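Side-chain contacts in MAU2 chromatid cohesion factor homolog (Saccharomyces cerevisiae, PDB 4XDN), which forms a complex with Scc2 that is required for the association of cohesin with chromosomes and so contributes to sister chromatid cohesion: residues K279-T284 with K318-I323; S353-L358 with S381-C386; D273-F278 with N322-L327. All coordinates share one frame; numbering follows the deposited sequence.

Overall arrangement
The three contacts link four helices of the fold: 272-291, 317-331, 339-360 and 369-398. Interactions 1 and 3 bring helix 272-291 against helix 317-331 at neighbouring levels, their centres about 8 Å apart, and together they form one apolar seam: Phe282 CE2 of interaction 1 lies 3.9 Å from Leu324 CD2 of interaction 3. Interaction 2, between helices 339-360 and 369-398, has its centre about 17 Å from the centres of both. It is tied to helix 317-331 by a probable hydrogen bond from Asn322 ND2 to Thr355 OG1 (2.9 Å) and by Ile323 CD1 packing on Ile382 CD1 at 3.8 Å. Ile323 and Ile382 also touch the chain of another protein, consistent with the Scc2 partner.

Interaction 1 (K279-T284 with K318-I323); sequences KNFFDT and KELKNI
Phe282 and Lys321 hold the closest alpha carbons of the two helical segments, their CA atoms 9.2 Å apart, and the short axes run almost antiparallel (167°) with a closest approach of 12.7 Å. So wide a spacing has to be bridged by long side chains. Phe282 extends its ring across the gap and meets Leu320 with its rim: Phe282 CE1 is 3.5 Å from Leu320 CD2, which lies near the ring plane, while Leu320 CG sits in that plane beyond the edge. Lys321 uses the same ring differently. Its CG makes a CH-pi contact, 4.2 Å from the centroid of the Phe282 ring, this one methylene sitting off-centre against the aromatic. Beyond it the chain bends twice (chi3 70°, chi4 57°), which turns the ammonium group back toward helix 272-291 and leaves Lys321 NZ 3.7 Å from Phe282 CE2, at an oblique approach. Phe281 contributes less, its CE2 coming within 4.4 Å of Leu320 CD2, again at the ring's edge. The contact is therefore apolar at its buried end and fringed by an exposed lysine. Tyr317 meets the Phe282 ring edge-to-face, and Phe278, one turn earlier, also touches it. Helix 250-266 packs against Phe281 through Ala254 and Leu257 and reaches Leu320 through Ala254, whereas Asn322 of helix 317-331 packs against helix 339-360.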
# COMPACT_ATOMS: atom_id res chain seq x y z
N LYS A 279 -7.07 -12.43 -16.91
CA LYS A 279 -8.00 -12.51 -18.03
C LYS A 279 -8.78 -13.82 -18.00
O LYS A 279 -10.01 -13.82 -18.08
CB LYS A 279 -7.23 -12.38 -19.35
CG LYS A 279 -8.02 -12.74 -20.61
CD LYS A 279 -7.11 -12.76 -21.83
CE LYS A 279 -7.74 -13.51 -22.99
NZ LYS A 279 -6.74 -13.86 -24.03
N ASN A 280 -8.07 -14.94 -17.88
CA ASN A 280 -8.71 -16.24 -17.81
C ASN A 280 -9.59 -16.36 -16.57
O ASN A 280 -10.68 -16.91 -16.62
CB ASN A 280 -7.66 -17.36 -17.81
CG ASN A 280 -6.84 -17.39 -19.09
OD1 ASN A 280 -7.26 -16.86 -20.12
ND2 ASN A 280 -5.67 -18.02 -19.03
N PHE A 281 -9.10 -15.82 -15.46
CA PHE A 281 -9.84 -15.83 -14.20
C PHE A 281 -11.18 -15.11 -14.35
O PHE A 281 -12.22 -15.64 -13.94
CB PHE A 281 -9.01 -15.18 -13.09
CG PHE A 281 -9.77 -14.97 -11.81
CD1 PHE A 281 -10.11 -16.05 -11.01
CD2 PHE A 281 -10.14 -13.70 -11.41
CE1 PHE A 281 -10.81 -15.86 -9.83
CE2 PHE A 281 -10.84 -13.51 -10.24
CZ PHE A 281 -11.17 -14.59 -9.45
N PHE A 282 -11.14 -13.92 -14.93
CA PHE A 282 -12.35 -13.13 -15.13
C PHE A 282 -13.34 -13.84 -16.05
O PHE A 282 -14.55 -13.80 -15.82
CB PHE A 282 -12.01 -11.76 -15.72
CG PHE A 282 -11.37 -10.82 -14.73
CD1 PHE A 282 -11.77 -10.79 -13.41
CD2 PHE A 282 -10.37 -9.95 -15.14
CE1 PHE A 282 -11.19 -9.92 -12.51
CE2 PHE A 282 -9.78 -9.07 -14.24
CZ PHE A 282 -10.19 -9.06 -12.93
N ASP A 283 -12.83 -14.49 -17.09
CA ASP A 283 -13.69 -15.17 -18.06
C ASP A 283 -14.53 -16.26 -17.41
O ASP A 283 -15.65 -16.54 -17.86
CB ASP A 283 -12.85 -15.79 -19.18
CG ASP A 283 -12.28 -14.75 -20.13
OD1 ASP A 283 -12.80 -13.61 -20.16
OD2 ASP A 283 -11.32 -15.07 -20.86
N THR A 284 -14.00 -16.88 -16.36
CA THR A 284 -14.62 -18.06 -15.76
C THR A 284 -15.19 -17.81 -14.37
O THR A 284 -16.00 -18.61 -13.88
CB THR A 284 -13.61 -19.21 -15.67
OG1 THR A 284 -12.49 -18.81 -14.87
CG2 THR A 284 -13.12 -19.60 -17.06
N LYS A 318 -15.99 -5.04 -10.38
CA LYS A 318 -15.70 -3.72 -10.92
C LYS A 318 -14.51 -3.08 -10.21
O LYS A 318 -13.62 -2.52 -10.85
CB LYS A 318 -16.92 -2.80 -10.81
CG LYS A 318 -17.98 -3.03 -11.86
CD LYS A 318 -18.71 -1.74 -12.20
CE LYS A 318 -19.84 -1.96 -13.19
NZ LYS A 318 -20.97 -2.72 -12.59
N GLU A 319 -14.49 -3.17 -8.89
CA GLU A 319 -13.41 -2.60 -8.10
C GLU A 319 -12.09 -3.27 -8.43
O GLU A 319 -11.04 -2.63 -8.47
CB GLU A 319 -13.70 -2.74 -6.60
CG GLU A 319 -14.74 -1.77 -6.05
CD GLU A 319 -16.16 -2.20 -6.35
OE1 GLU A 319 -16.36 -3.03 -7.26
OE2 GLU A 319 -17.09 -1.72 -5.66
N LEU A 320 -12.14 -4.58 -8.67
CA LEU A 320 -10.93 -5.36 -8.91
C LEU A 320 -10.27 -4.97 -10.23
O LEU A 320 -9.06 -4.76 -10.28
CB LEU A 320 -11.25 -6.85 -8.90
CG LEU A 320 -10.08 -7.80 -9.19
CD1 LEU A 320 -8.93 -7.55 -8.23
CD2 LEU A 320 -10.54 -9.23 -9.10
N LYS A 321 -11.06 -4.88 -11.29
CA LYS A 321 -10.54 -4.49 -12.60
C LYS A 321 -9.95 -3.09 -12.53
O LYS A 321 -8.93 -2.80 -13.14
CB LYS A 321 -11.63 -4.55 -13.66
CG LYS A 321 -11.95 -5.95 -14.14
CD LYS A 321 -12.63 -5.96 -15.51
CE LYS A 321 -11.68 -5.55 -16.64
NZ LYS A 321 -10.46 -6.41 -16.71
N ASN A 322 -10.61 -2.21 -11.77
CA ASN A 322 -10.13 -0.85 -11.57
C ASN A 322 -8.73 -0.84 -10.95
O ASN A 322 -7.86 -0.09 -11.38
CB ASN A 322 -11.11 -0.07 -10.68
CG ASN A 322 -10.85 1.43 -10.70
OD1 ASN A 322 -10.66 2.03 -11.76
ND2 ASN A 322 -10.84 2.03 -9.51
N ILE A 323 -8.53 -1.69 -9.94
CA ILE A 323 -7.22 -1.84 -9.30
C ILE A 323 -6.20 -2.39 -10.28
O ILE A 323 -5.08 -1.89 -10.37
CB ILE A 323 -7.29 -2.77 -8.06
CG1 ILE A 323 -8.17 -2.16 -6.96
CG2 ILE A 323 -5.89 -3.07 -7.51
CD1 ILE A 323 -7.60 -0.91 -6.30

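Interaction 2 (S353-L358 with S381-C386)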
# COMPACT_ATOMS: atom_id res chain seq x y z
N SER A 353 -11.81 8.28 -13.72
CA SER A 353 -13.25 8.42 -13.96
C SER A 353 -14.05 7.25 -13.40
O SER A 353 -15.15 7.45 -12.86
CB SER A 353 -13.53 8.57 -15.45
OG SER A 353 -13.19 7.38 -16.16
N THR A 354 -13.53 6.03 -13.53
CA THR A 354 -14.19 4.86 -12.97
C THR A 354 -14.33 5.01 -11.46
O THR A 354 -15.39 4.76 -10.90
CB THR A 354 -13.41 3.56 -13.28
OG1 THR A 354 -13.42 3.31 -14.69
CG2 THR A 354 -14.04 2.36 -12.56
N THR A 355 -13.24 5.43 -10.83
CA THR A 355 -13.20 5.62 -9.39
C THR A 355 -14.21 6.67 -8.94
O THR A 355 -14.88 6.51 -7.92
CB THR A 355 -11.79 6.02 -8.92
OG1 THR A 355 -10.87 4.97 -9.25
CG2 THR A 355 -11.74 6.27 -7.43
N GLN A 356 -14.32 7.75 -9.71
CA GLN A 356 -15.30 8.80 -9.42
C GLN A 356 -16.72 8.23 -9.39
O GLN A 356 -17.52 8.60 -8.53
CB GLN A 356 -15.21 9.92 -10.44
CG GLN A 356 -14.03 10.85 -10.26
CD GLN A 356 -14.01 11.98 -11.27
OE1 GLN A 356 -14.26 11.78 -12.46
NE2 GLN A 356 -13.74 13.19 -10.79
N LYS A 357 -17.01 7.33 -10.33
CA LYS A 357 -18.33 6.71 -10.41
C LYS A 357 -18.55 5.73 -9.25
O LYS A 357 -19.67 5.60 -8.75
CB LYS A 357 -18.50 6.00 -11.75
CG LYS A 357 -18.82 6.93 -12.91
CD LYS A 357 -19.02 6.17 -14.21
CE LYS A 357 -20.35 6.51 -14.87
NZ LYS A 357 -21.52 5.96 -14.11
N LEU A 358 -17.50 5.03 -8.84
CA LEU A 358 -17.59 4.11 -7.72
C LEU A 358 -17.96 4.87 -6.45
O LEU A 358 -18.76 4.40 -5.64
CB LEU A 358 -16.28 3.34 -7.53
CG LEU A 358 -15.94 2.29 -8.59
CD1 LEU A 358 -14.55 1.72 -8.34
CD2 LEU A 358 -16.98 1.17 -8.61
N SER A 381 -7.85 8.02 -2.43
CA SER A 381 -6.41 7.78 -2.52
C SER A 381 -6.06 7.30 -3.93
O SER A 381 -5.00 7.63 -4.46
CB SER A 381 -5.96 6.75 -1.49
OG SER A 381 -6.40 5.45 -1.83
N ILE A 382 -6.96 6.53 -4.53
CA ILE A 382 -6.77 6.06 -5.90
C ILE A 382 -6.76 7.25 -6.85
O ILE A 382 -5.95 7.32 -7.76
CB ILE A 382 -7.85 5.05 -6.32
CG1 ILE A 382 -7.69 3.75 -5.53
CG2 ILE A 382 -7.78 4.76 -7.82
CD1 ILE A 382 -8.76 2.71 -5.77
N LEU A 383 -7.67 8.20 -6.62
CA LEU A 383 -7.68 9.43 -7.41
C LEU A 383 -6.34 10.15 -7.25
O LEU A 383 -5.80 10.69 -8.22
CB LEU A 383 -8.82 10.36 -6.97
CG LEU A 383 -10.26 9.88 -7.13
CD1 LEU A 383 -11.23 10.93 -6.60
CD2 LEU A 383 -10.58 9.54 -8.58
N GLU A 384 -5.81 10.14 -6.04
CA GLU A 384 -4.54 10.80 -5.76
C GLU A 384 -3.38 10.09 -6.44
O GLU A 384 -2.42 10.73 -6.86
CB GLU A 384 -4.31 10.88 -4.25
CG GLU A 384 -5.21 11.89 -3.55
CD GLU A 384 -5.15 11.79 -2.04
OE1 GLU A 384 -4.36 10.97 -1.52
OE2 GLU A 384 -5.91 12.52 -1.37
N PHE A 385 -3.48 8.76 -6.56
CA PHE A 385 -2.47 7.99 -7.27
C PHE A 385 -2.48 8.33 -8.76
O PHE A 385 -1.43 8.44 -9.39
CB PHE A 385 -2.69 6.49 -7.09
CG PHE A 385 -2.16 5.95 -5.78
CD1 PHE A 385 -0.81 6.01 -5.49
CD2 PHE A 385 -3.01 5.35 -4.87
CE1 PHE A 385 -0.32 5.51 -4.30
CE2 PHE A 385 -2.53 4.84 -3.67
CZ PHE A 385 -1.18 4.92 -3.39
N CYS A 386 -3.68 8.51 -9.32
CA CYS A 386 -3.82 8.82 -10.74
C CYS A 386 -3.15 10.14 -11.09
O CYS A 386 -2.45 10.24 -12.09
CB CYS A 386 -5.30 8.87 -11.12
SG CYS A 386 -6.14 7.26 -11.17
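Thr355 and Leu383 meet where helices 339-360 and 369-398, consecutive in the chain, pack as an antiparallel helical hairpin, the recurring element of an alpha-solenoid. The short axes come within 9.6 Å at 165° between their directions, and the nearest alpha carbons, Thr355 CA and Leu383 CA, are 7.0 Å apart; a side chain as small as threonine suits this close spacing. Apolar contacts carry the pairing. The threonine methyl is directed across the interface, with Thr355 CG2 3.7 Å from Leu383 CD2, and the two side chains run alongside each other, pointing opposite ways. That leucine methyl rests equally on the beta carbon, giving Thr355 a two-point grip on one branch of Leu383. At the solvent-exposed margin the aliphatic part of Gln356 runs at about a right angle to the same leucine, Gln356 CG standing 4.1 Å from Leu383 CD2. Tyr352, one turn before Gln356, also packs on Leu383.

The polar component belongs to the threonine hydroxyl, whose bonding partners lie outside the two segments. Thr355 OG1 gives its proton to Val351 O, the carbonyl one turn back in its own helix, and accepts an N-H from Asn322 ND2 of helix 317-331. With chi1 at -62° the hydroxyl stays beside the backbone N, and Thr355 OG1 comes to 3.4 Å from Ile382 CG2.

Interaction 3 (D273-F278 with N322-L327); sequences DHLNEF and NILLLL
Leu275 and Leu324 mark the register of the two helical segments, with their CA atoms 8.7 Å apart, a separation filled by side chains and not by close backbone approach. Leu324 is the central piece: both of its methyl groups are engaged. Its CG lies opposite the backbone N (chi1 174°), which directs the branched end across to helix 272-291. There Leu324 CD2 settles over one face of the Phe278 ring, 4.1 Å from the centroid and 28° off the ring normal, a CH-pi contact. The methyl is displaced toward the root of the ring, since Leu324 CD2 is 3.7 Å from Phe278 CG. The other branch lies farther along the ring, with Leu324 CD1 3.9 Å from Phe278 CD2, and it also touches the preceding turn, where Leu275 CD2 stands 4.1 Å away from Leu324 CD1. Of these two residues, CD2 meets the phenylalanine alone, whereas CD1 touches both. The Phe278 ring also meets that of Phe282, the side chain of Leu320 on the partner helix 317-331, and Leu257 of helix 250-266. Replacing Phe278 with an alanine would probably open a gap beneath Leu324 and leave its CD2 methyl without the aromatic face that it packs on, free to shift. Two strands and a short helix intervene in sequence between the paired helices. Their apolar helix-on-helix packing is that of an alpha-solenoid, in keeping with the TPR-like superhelix known for the Scc4/Mau2 family.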
# COMPACT_ATOMS: atom_id res chain seq x y z
N ASP A 273 2.23 -12.52 -18.55
CA ASP A 273 1.69 -13.79 -18.08
C ASP A 273 0.65 -13.56 -16.99
O ASP A 273 -0.42 -14.16 -17.01
CB ASP A 273 2.81 -14.68 -17.54
CG ASP A 273 3.73 -15.18 -18.63
OD1 ASP A 273 3.28 -15.29 -19.79
OD2 ASP A 273 4.91 -15.47 -18.33
N HIS A 274 0.98 -12.68 -16.05
CA HIS A 274 0.11 -12.40 -14.92
C HIS A 274 -1.17 -11.69 -15.35
O HIS A 274 -2.22 -11.84 -14.72
CB HIS A 274 0.87 -11.57 -13.88
CG HIS A 274 2.04 -12.29 -13.28
ND1 HIS A 274 3.26 -12.37 -13.91
CD2 HIS A 274 2.16 -12.98 -12.12
CE1 HIS A 274 4.09 -13.07 -13.16
NE2 HIS A 274 3.45 -13.45 -12.07
N LEU A 275 -1.08 -10.91 -16.43
CA LEU A 275 -2.25 -10.28 -17.01
C LEU A 275 -3.17 -11.34 -17.62
O LEU A 275 -4.39 -11.28 -17.47
CB LEU A 275 -1.85 -9.26 -18.08
CG LEU A 275 -1.46 -7.87 -17.57
CD1 LEU A 275 -0.87 -7.04 -18.71
CD2 LEU A 275 -2.65 -7.15 -16.95
N ASN A 276 -2.57 -12.30 -18.31
CA ASN A 276 -3.34 -13.36 -18.95
C ASN A 276 -4.05 -14.25 -17.94
O ASN A 276 -5.13 -14.77 -18.21
CB ASN A 276 -2.42 -14.21 -19.85
CG ASN A 276 -1.85 -13.42 -21.01
OD1 ASN A 276 -2.43 -12.42 -21.44
ND2 ASN A 276 -0.71 -13.86 -21.52
N GLU A 277 -3.44 -14.43 -16.77
CA GLU A 277 -4.05 -15.22 -15.71
C GLU A 277 -5.32 -14.53 -15.20
O GLU A 277 -6.34 -15.18 -15.00
CB GLU A 277 -3.07 -15.44 -14.56
CG GLU A 277 -1.93 -16.38 -14.90
CD GLU A 277 -1.05 -16.69 -13.71
OE1 GLU A 277 -1.59 -16.94 -12.61
OE2 GLU A 277 0.19 -16.69 -13.87
N PHE A 278 -5.23 -13.22 -15.00
CA PHE A 278 -6.39 -12.43 -14.59
C PHE A 278 -7.48 -12.50 -15.64
O PHE A 278 -8.67 -12.61 -15.32
CB PHE A 278 -5.99 -10.98 -14.34
CG PHE A 278 -5.93 -10.60 -12.89
CD1 PHE A 278 -7.06 -10.68 -12.09
CD2 PHE A 278 -4.75 -10.13 -12.33
CE1 PHE A 278 -7.01 -10.33 -10.76
CE2 PHE A 278 -4.69 -9.77 -11.00
CZ PHE A 278 -5.82 -9.87 -10.21
N ASN A 322 -10.61 -2.21 -11.77
CA ASN A 322 -10.13 -0.85 -11.57
C ASN A 322 -8.73 -0.84 -10.95
O ASN A 322 -7.86 -0.09 -11.38
CB ASN A 322 -11.11 -0.07 -10.68
CG ASN A 322 -10.85 1.43 -10.70
OD1 ASN A 322 -10.66 2.03 -11.76
ND2 ASN A 322 -10.84 2.03 -9.51
N ILE A 323 -8.53 -1.69 -9.94
CA ILE A 323 -7.22 -1.84 -9.30
C ILE A 323 -6.20 -2.39 -10.28
O ILE A 323 -5.08 -1.89 -10.37
CB ILE A 323 -7.29 -2.77 -8.06
CG1 ILE A 323 -8.17 -2.16 -6.96
CG2 ILE A 323 -5.89 -3.07 -7.51
CD1 ILE A 323 -7.60 -0.91 -6.30
N LEU A 324 -6.59 -3.43 -11.02
CA LEU A 324 -5.69 -4.08 -11.97
C LEU A 324 -5.26 -3.11 -13.06
O LEU A 324 -4.11 -3.14 -13.50
CB LEU A 324 -6.36 -5.30 -12.60
CG LEU A 324 -5.58 -5.98 -13.72
CD1 LEU A 324 -4.19 -6.41 -13.25
CD2 LEU A 324 -6.36 -7.18 -14.25
N LEU A 325 -6.17 -2.25 -13.48
CA LEU A 325 -5.87 -1.28 -14.52
C LEU A 325 -4.88 -0.25 -13.99
O LEU A 325 -4.02 0.23 -14.72
CB LEU A 325 -7.14 -0.61 -15.03
CG LEU A 325 -6.97 0.36 -16.19
CD1 LEU A 325 -6.28 -0.31 -17.38
CD2 LEU A 325 -8.32 0.92 -16.62
N LEU A 326 -5.00 0.09 -12.71
CA LEU A 326 -4.08 1.02 -12.07
C LEU A 326 -2.68 0.42 -12.03
O LEU A 326 -1.71 1.06 -12.43
CB LEU A 326 -4.55 1.37 -10.66
CG LEU A 326 -3.62 2.26 -9.83
CD1 LEU A 326 -3.45 3.64 -10.47
CD2 LEU A 326 -4.13 2.39 -8.40
N LEU A 327 -2.58 -0.81 -11.54
CA LEU A 327 -1.29 -1.50 -11.43
C LEU A 327 -0.62 -1.64 -12.79
O LEU A 327 0.58 -1.43 -12.92
CB LEU A 327 -1.46 -2.88 -10.79
CG LEU A 327 -2.05 -2.92 -9.37
CD1 LEU A 327 -2.18 -4.36 -8.91
CD2 LEU A 327 -1.20 -2.12 -8.39